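Acyl-CoA dehydrogenase (Bacillus anthracis, PDB 3OWA) probably catalyses the FAD-dependent alpha,beta-dehydrogenation of acyl-CoA thioesters. Local coordinates at residues A99-A102 and E103-R107; G268-K271 and L272-T276. All coordinates share one frame; numbering follows the deposited sequence. Where two conformers were deposited one is given.

Overall arrangement
Both contacts are local, each within one continuous helical run, so neither closes a long loop; they follow in series, without nesting or crossing. Contact 1 comes first, in the last turns of helix 95-105 of the N-terminal helical domain. The chain then passes through the strand-rich middle domain before contact 2, part way along the long helix 257-293 that opens the C-terminal helical domain. Far apart in sequence, the two have centres about 10 Å apart and touch: Val274 of contact 2 packs against Ala99, Ala102 and Glu103 of contact 1, and Ser106 lies against Gly275. Their mutual packing forms part of the interface between the N- and C-terminal helical domains.

Contact 1: A99-A102 and E103-R107; sequences ALIA and EKFSR
Glu103 N gives its hydrogen to Ala99 O at 2.9 Å, the first of four successive i to i+4 bonds across these two turns. Lys104 N follows to Leu100 O, Phe105 N to Ile101 O at 2.9 Å, and Ser106 N to Ala102 O at 3.2 Å, the last bent more than the others (147°). The four carbonyls of 99-102 are thus all satisfied by the next turn. This is the C-terminal part of helix 95-105 in the N-terminal helical domain of the acyl-CoA dehydrogenase fold, where the winding tightens to a 3-10 segment at 106-107 and Arg107 N reaches back to Lys104 O. Serine suits this transition: with OG set between its own backbone N and carbonyl carbon (chi1 74°), the hydroxyl turns back on the helix and donates to Glu103 O at 2.6 Å.

Glu103 is buried, and its extended chain carries the carboxylate away from the helix to two partners, OE1 in a salt bridge with Lys281 and OE2 hydrogen-bonded to Tyr326. The lysine's charge probably helps keep the acid ionised there. Leu100 runs alongside, with CD2 3.9 Å from Glu103 OE2, an apolar flank to the charged end.

One turn apart, Ile101 and Phe105 lie side by side. Ile101 CG2, placed anti to the backbone N, meets Phe105 CD2 at 3.8 Å, while Ile101 O lies in the plane of the ring at its edge, 3.4 Å from Phe105 CD2. Branched and aromatic bulk suits this buried side, where both residues touch Thr44 of helix 35-52 and the phenyl ring stacks with His115. The small Ala99 allows close approach of Tyr326 and Val329 from helix 305-336.

Contact 2: G268-K271 and L272-T276; sequences GRYK and LGVGT
Val274 sits one helical turn beyond Tyr270, and their backbones and side chains both meet. Four i to i+4 hydrogen bonds bind the turns: Leu272 N to Gly268 O, Gly273 N to Arg269 O at 3.1 Å, Val274 N to Tyr270 O at 2.9 Å, and Gly275 N to Lys271 O. Their N-H angles lie within a few degrees of one another, as in a regular alpha-helix, and Thr276 N carries the series on to Leu272 O. A side-chain bond is added where Thr276 OG1 donates to Gly273 O at 2.8 Å, which lets a buried hydroxyl find its acceptor on its own helix.

The one apolar side-chain pair is loose: Val274 CG2 approaches the edge of the Tyr270 ring, near its plane, 4.3 Å from Tyr270 CD2. Carbon atoms also come up against carbonyl oxygens. The same valine methyl, CG2, is 3.4 Å from Tyr270 O: being anti to the carbonyl carbon, it lies beside the backbone N and hence close to the carbonyl which that N binds. Leu272 CB lies 3.4 Å from Gly268 O. A short, branched apolar side chain such as valine suits a buried position between helices 305-336 and 95-105.

Among charged groups, Arg269 NH2 makes a weak hydrogen bond to Glu408 O, and Lys271 NZ a long, weak ion pair with Asp83.

Three helices pack against this part of helix 257-293, with the loop at Asn404 and Phe407 beside Leu272. Tyr270 and Val274 face helix 305-336 through Val329, Phe332, Val325 and Tyr326, and also helix 95-105, where Val274 meets Ala99 and Glu103; Ser106 CB packs against Gly275 O. Arg269, Leu272 and Thr276 pack against helix 358-383, at Lys365 and Leu372.

Contact 1: A99-A102 and E103-R107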
ATOM      1  N   ALA A  99      -5.980  18.014 -20.167  1.00 36.36           N
ATOM      2  CA  ALA A  99      -5.187  17.312 -19.148  1.00 35.66           C
ATOM      3  C   ALA A  99      -5.171  18.155 -17.877  1.00 34.79           C
ATOM      4  O   ALA A  99      -5.342  17.649 -16.788  1.00 34.77           O
ATOM      5  CB  ALA A  99      -3.755  17.019 -19.634  1.00 34.65           C
ATOM      6  N   LEU A 100      -4.965  19.452 -18.023  1.00 35.55           N
ATOM      7  CA  LEU A 100      -4.933  20.337 -16.874  1.00 35.10           C
ATOM      8  C   LEU A 100      -6.283  20.371 -16.172  1.00 34.72           C
ATOM      9  O   LEU A 100      -6.339  20.461 -14.938  1.00 33.59           O
ATOM     10  CB  LEU A 100      -4.509  21.734 -17.306  1.00 35.38           C
ATOM     11  CG  LEU A 100      -2.989  21.885 -17.385  1.00 35.63           C
ATOM     12  CD1 LEU A 100      -2.560  23.198 -18.094  1.00 38.82           C
ATOM     13  CD2 LEU A 100      -2.385  21.806 -15.983  1.00 33.07           C
ATOM     14  N   ILE A 101      -7.373  20.291 -16.948  1.00 32.95           N
ATOM     15  CA  ILE A 101      -8.678  20.235 -16.329  1.00 32.56           C
ATOM     16  C   ILE A 101      -8.817  18.961 -15.450  1.00 32.10           C
ATOM     17  O   ILE A 101      -9.255  19.031 -14.288  1.00 32.22           O
ATOM     18  CB  ILE A 101      -9.831  20.330 -17.366  1.00 32.76           C
ATOM     19  CG1 ILE A 101      -9.915  21.751 -17.967  1.00 33.71           C
ATOM     20  CG2 ILE A 101     -11.182  19.949 -16.712  1.00 29.13           C
ATOM     21  CD1 ILE A 101     -10.657  21.795 -19.339  1.00 34.85           C
ATOM     22  N   ALA A 102      -8.380  17.815 -15.971  1.00 31.06           N
ATOM     23  CA  ALA A 102      -8.416  16.567 -15.176  1.00 29.93           C
ATOM     24  C   ALA A 102      -7.514  16.621 -13.943  1.00 29.33           C
ATOM     25  O   ALA A 102      -7.893  16.153 -12.854  1.00 28.87           O
ATOM     26  CB  ALA A 102      -8.072  15.348 -16.042  1.00 28.64           C
ATOM     27  N   GLU A 103      -6.342  17.232 -14.097  1.00 29.98           N
ATOM     28  CA  GLU A 103      -5.424  17.354 -12.997  1.00 30.76           C
ATOM     29  C   GLU A 103      -6.075  18.130 -11.852  1.00 30.71           C
ATOM     30  O   GLU A 103      -5.981  17.723 -10.694  1.00 31.87           O
ATOM     31  CB  GLU A 103      -4.080  18.013 -13.419  1.00 30.53           C
ATOM     32  CG  GLU A 103      -2.998  17.815 -12.347  1.00 34.81           C
ATOM     33  CD  GLU A 103      -1.757  18.686 -12.519  1.00 39.52           C
ATOM     34  OE1 GLU A 103      -1.277  19.203 -11.484  1.00 42.09           O
ATOM     35  OE2 GLU A 103      -1.247  18.841 -13.663  1.00 40.13           O
ATOM     36  N   LYS A 104      -6.717  19.236 -12.162  1.00 31.02           N
ATOM     37  CA  LYS A 104      -7.357  20.057 -11.133  1.00 31.45           C
ATOM     38  C   LYS A 104      -8.636  19.430 -10.575  1.00 31.86           C
ATOM     39  O   LYS A 104      -8.925  19.594  -9.361  1.00 31.76           O
ATOM     40  CB  LYS A 104      -7.645  21.449 -11.673  1.00 31.60           C
ATOM     41  CG  LYS A 104      -6.377  22.189 -12.125  1.00 33.42           C
ATOM     42  CD  LYS A 104      -5.462  22.358 -10.939  1.00 34.16           C
ATOM     43  CE  LYS A 104      -4.301  23.268 -11.218  1.00 38.54           C
ATOM     44  NZ  LYS A 104      -3.277  22.993 -10.167  1.00 41.51           N
ATOM     45  N   PHE A 105      -9.380  18.695 -11.416  1.00 31.07           N
ATOM     46  CA  PHE A 105     -10.558  17.951 -10.907  1.00 31.70           C
ATOM     47  C   PHE A 105     -10.238  16.920  -9.816  1.00 32.11           C
ATOM     48  O   PHE A 105     -11.075  16.620  -8.936  1.00 31.22           O
ATOM     49  CB  PHE A 105     -11.383  17.310 -12.056  1.00 31.01           C
ATOM     50  CG  PHE A 105     -12.613  18.083 -12.402  1.00 32.28           C
ATOM     51  CD1 PHE A 105     -13.837  17.756 -11.839  1.00 30.68           C
ATOM     52  CD2 PHE A 105     -12.547  19.164 -13.292  1.00 31.86           C
ATOM     53  CE1 PHE A 105     -14.987  18.530 -12.155  1.00 31.30           C
ATOM     54  CE2 PHE A 105     -13.688  19.928 -13.583  1.00 32.58           C
ATOM     55  CZ  PHE A 105     -14.900  19.597 -13.018  1.00 32.52           C
ATOM     56  N   SER A 106      -9.039  16.327  -9.876  1.00 32.79           N
ATOM     57  CA  SER A 106      -8.610  15.363  -8.828  1.00 32.09           C
ATOM     58  C   SER A 106      -8.758  15.868  -7.373  1.00 31.92           C
ATOM     59  O   SER A 106      -8.963  15.088  -6.450  1.00 31.21           O
ATOM     60  CB  SER A 106      -7.190  14.877  -9.091  1.00 31.32           C
ATOM     61  OG  SER A 106      -6.311  15.938  -8.767  1.00 37.89           O
ATOM     62  N   ARG A 107      -8.719  17.181  -7.174  1.00 31.81           N
ATOM     63  CA  ARG A 107      -8.949  17.757  -5.850  1.00 32.49           C
ATOM     64  C   ARG A 107     -10.315  17.318  -5.257  1.00 33.34           C
ATOM     65  O   ARG A 107     -10.467  17.225  -4.029  1.00 33.30           O
ATOM     66  CB  ARG A 107      -8.782  19.292  -5.933  1.00 34.35           C
ATOM     67  CG  ARG A 107      -9.056  20.058  -4.652  1.00 36.84           C
ATOM     68  CD  ARG A 107      -7.787  20.232  -3.782  1.00 37.73           C
ATOM     69  NE  ARG A 107      -8.122  21.023  -2.594  1.00 37.07           N
ATOM     70  CZ  ARG A 107      -7.832  22.309  -2.446  1.00 39.06           C
ATOM     71  NH1 ARG A 107      -7.139  22.945  -3.384  1.00 40.06           N
ATOM     72  NH2 ARG A 107      -8.212  22.957  -1.348  1.00 38.36           N
TER

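Contact 2: G268-K271 and L272-T276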
ATOM      1  N   GLY A 268      -8.249   6.830 -21.642  1.00 34.07           N
ATOM      2  CA  GLY A 268      -8.573   6.578 -20.215  1.00 34.61           C
ATOM      3  C   GLY A 268      -7.345   6.386 -19.335  1.00 33.86           C
ATOM      4  O   GLY A 268      -7.247   6.953 -18.249  1.00 34.21           O
ATOM      5  N   ARG A 269      -6.389   5.640 -19.866  1.00 33.44           N
ATOM      6  CA  ARG A 269      -5.114   5.397 -19.261  1.00 34.20           C
ATOM      7  C   ARG A 269      -4.325   6.645 -18.980  1.00 34.17           C
ATOM      8  O   ARG A 269      -3.885   6.856 -17.847  1.00 33.40           O
ATOM      9  CB  ARG A 269      -4.272   4.461 -20.147  1.00 34.86           C
ATOM     10  CG  ARG A 269      -4.140   3.094 -19.560  1.00 39.06           C
ATOM     11  CD  ARG A 269      -4.926   2.005 -20.174  1.00 42.38           C
ATOM     12  NE  ARG A 269      -4.127   1.295 -21.170  1.00 45.04           N
ATOM     13  CZ  ARG A 269      -4.236   0.001 -21.497  1.00 46.85           C
ATOM     14  NH1 ARG A 269      -3.489  -0.502 -22.465  1.00 44.17           N
ATOM     15  NH2 ARG A 269      -5.076  -0.801 -20.876  1.00 51.53           N
ATOM     16  N   TYR A 270      -4.044   7.448 -19.992  1.00 34.03           N
ATOM     17  CA  TYR A 270      -3.234   8.630 -19.687  1.00 35.84           C
ATOM     18  C   TYR A 270      -4.015   9.666 -18.865  1.00 34.93           C
ATOM     19  O   TYR A 270      -3.429  10.390 -18.067  1.00 35.85           O
ATOM     20  CB  TYR A 270      -2.543   9.240 -20.928  1.00 37.21           C
ATOM     21  CG  TYR A 270      -3.356  10.257 -21.674  1.00 40.24           C
ATOM     22  CD1 TYR A 270      -4.024   9.915 -22.847  1.00 43.97           C
ATOM     23  CD2 TYR A 270      -3.424  11.577 -21.232  1.00 42.72           C
ATOM     24  CE1 TYR A 270      -4.775  10.864 -23.548  1.00 45.53           C
ATOM     25  CE2 TYR A 270      -4.171  12.533 -21.915  1.00 44.38           C
ATOM     26  CZ  TYR A 270      -4.847  12.168 -23.071  1.00 46.29           C
ATOM     27  OH  TYR A 270      -5.597  13.106 -23.751  1.00 48.87           O
ATOM     28  N   LYS A 271      -5.322   9.751 -19.072  1.00 33.85           N
ATOM     29  CA  LYS A 271      -6.137  10.684 -18.304  1.00 34.57           C
ATOM     30  C   LYS A 271      -6.119  10.331 -16.815  1.00 33.95           C
ATOM     31  O   LYS A 271      -6.040  11.212 -15.962  1.00 32.70           O
ATOM     32  CB  LYS A 271      -7.582  10.656 -18.819  1.00 35.53           C
ATOM     33  CG  LYS A 271      -8.103  11.985 -19.181  1.00 40.60           C
ATOM     34  CD  LYS A 271      -7.296  12.639 -20.240  1.00 46.63           C
ATOM     35  CE  LYS A 271      -7.762  14.084 -20.397  1.00 50.84           C
ATOM     36  NZ  LYS A 271      -9.261  14.163 -20.563  1.00 56.34           N
ATOM     37  N   LEU A 272      -6.210   9.035 -16.511  0.51 32.97           N
ATOM     38  CA  LEU A 272      -6.071   8.579 -15.138  0.51 32.59           C
ATOM     39  C   LEU A 272      -4.679   8.921 -14.592  0.51 32.25           C
ATOM     40  O   LEU A 272      -4.557   9.359 -13.448  0.51 32.35           O
ATOM     41  CB  LEU A 272      -6.372   7.077 -15.013  0.51 31.96           C
ATOM     42  CG  LEU A 272      -6.526   6.546 -13.579  0.51 32.60           C
ATOM     43  CD1 LEU A 272      -7.585   7.338 -12.808  0.51 30.78           C
ATOM     44  CD2 LEU A 272      -6.874   5.062 -13.603  0.51 28.15           C
ATOM     45  N   GLY A 273      -3.645   8.743 -15.413  1.00 31.89           N
ATOM     46  CA  GLY A 273      -2.293   9.187 -15.062  1.00 30.65           C
ATOM     47  C   GLY A 273      -2.258  10.645 -14.641  1.00 30.78           C
ATOM     48  O   GLY A 273      -1.732  10.995 -13.580  1.00 30.08           O
ATOM     49  N   VAL A 274      -2.833  11.517 -15.459  1.00 31.89           N
ATOM     50  CA  VAL A 274      -2.882  12.937 -15.117  1.00 32.29           C
ATOM     51  C   VAL A 274      -3.619  13.117 -13.778  1.00 31.27           C
ATOM     52  O   VAL A 274      -3.200  13.872 -12.915  1.00 31.35           O
ATOM     53  CB  VAL A 274      -3.636  13.734 -16.244  1.00 34.91           C
ATOM     54  CG1 VAL A 274      -3.805  15.193 -15.869  1.00 36.18           C
ATOM     55  CG2 VAL A 274      -2.883  13.672 -17.559  1.00 36.54           C
ATOM     56  N   GLY A 275      -4.764  12.450 -13.620  1.00 30.36           N
ATOM     57  CA  GLY A 275      -5.538  12.550 -12.379  1.00 28.64           C
ATOM     58  C   GLY A 275      -4.720  12.135 -11.151  1.00 28.64           C
ATOM     59  O   GLY A 275      -4.735  12.823 -10.112  1.00 28.63           O
ATOM     60  N   THR A 276      -4.007  11.010 -11.234  1.00 26.44           N
ATOM     61  CA  THR A 276      -3.274  10.536 -10.055  1.00 27.47           C
ATOM     62  C   THR A 276      -2.150  11.528  -9.722  1.00 28.21           C
ATOM     63  O   THR A 276      -1.751  11.672  -8.569  1.00 28.00           O
ATOM     64  CB  THR A 276      -2.692   9.136 -10.272  1.00 28.00           C
ATOM     65  OG1 THR A 276      -1.844   9.174 -11.426  1.00 29.72           O
ATOM     66  CG2 THR A 276      -3.847   8.088 -10.487  1.00 25.26           C
TER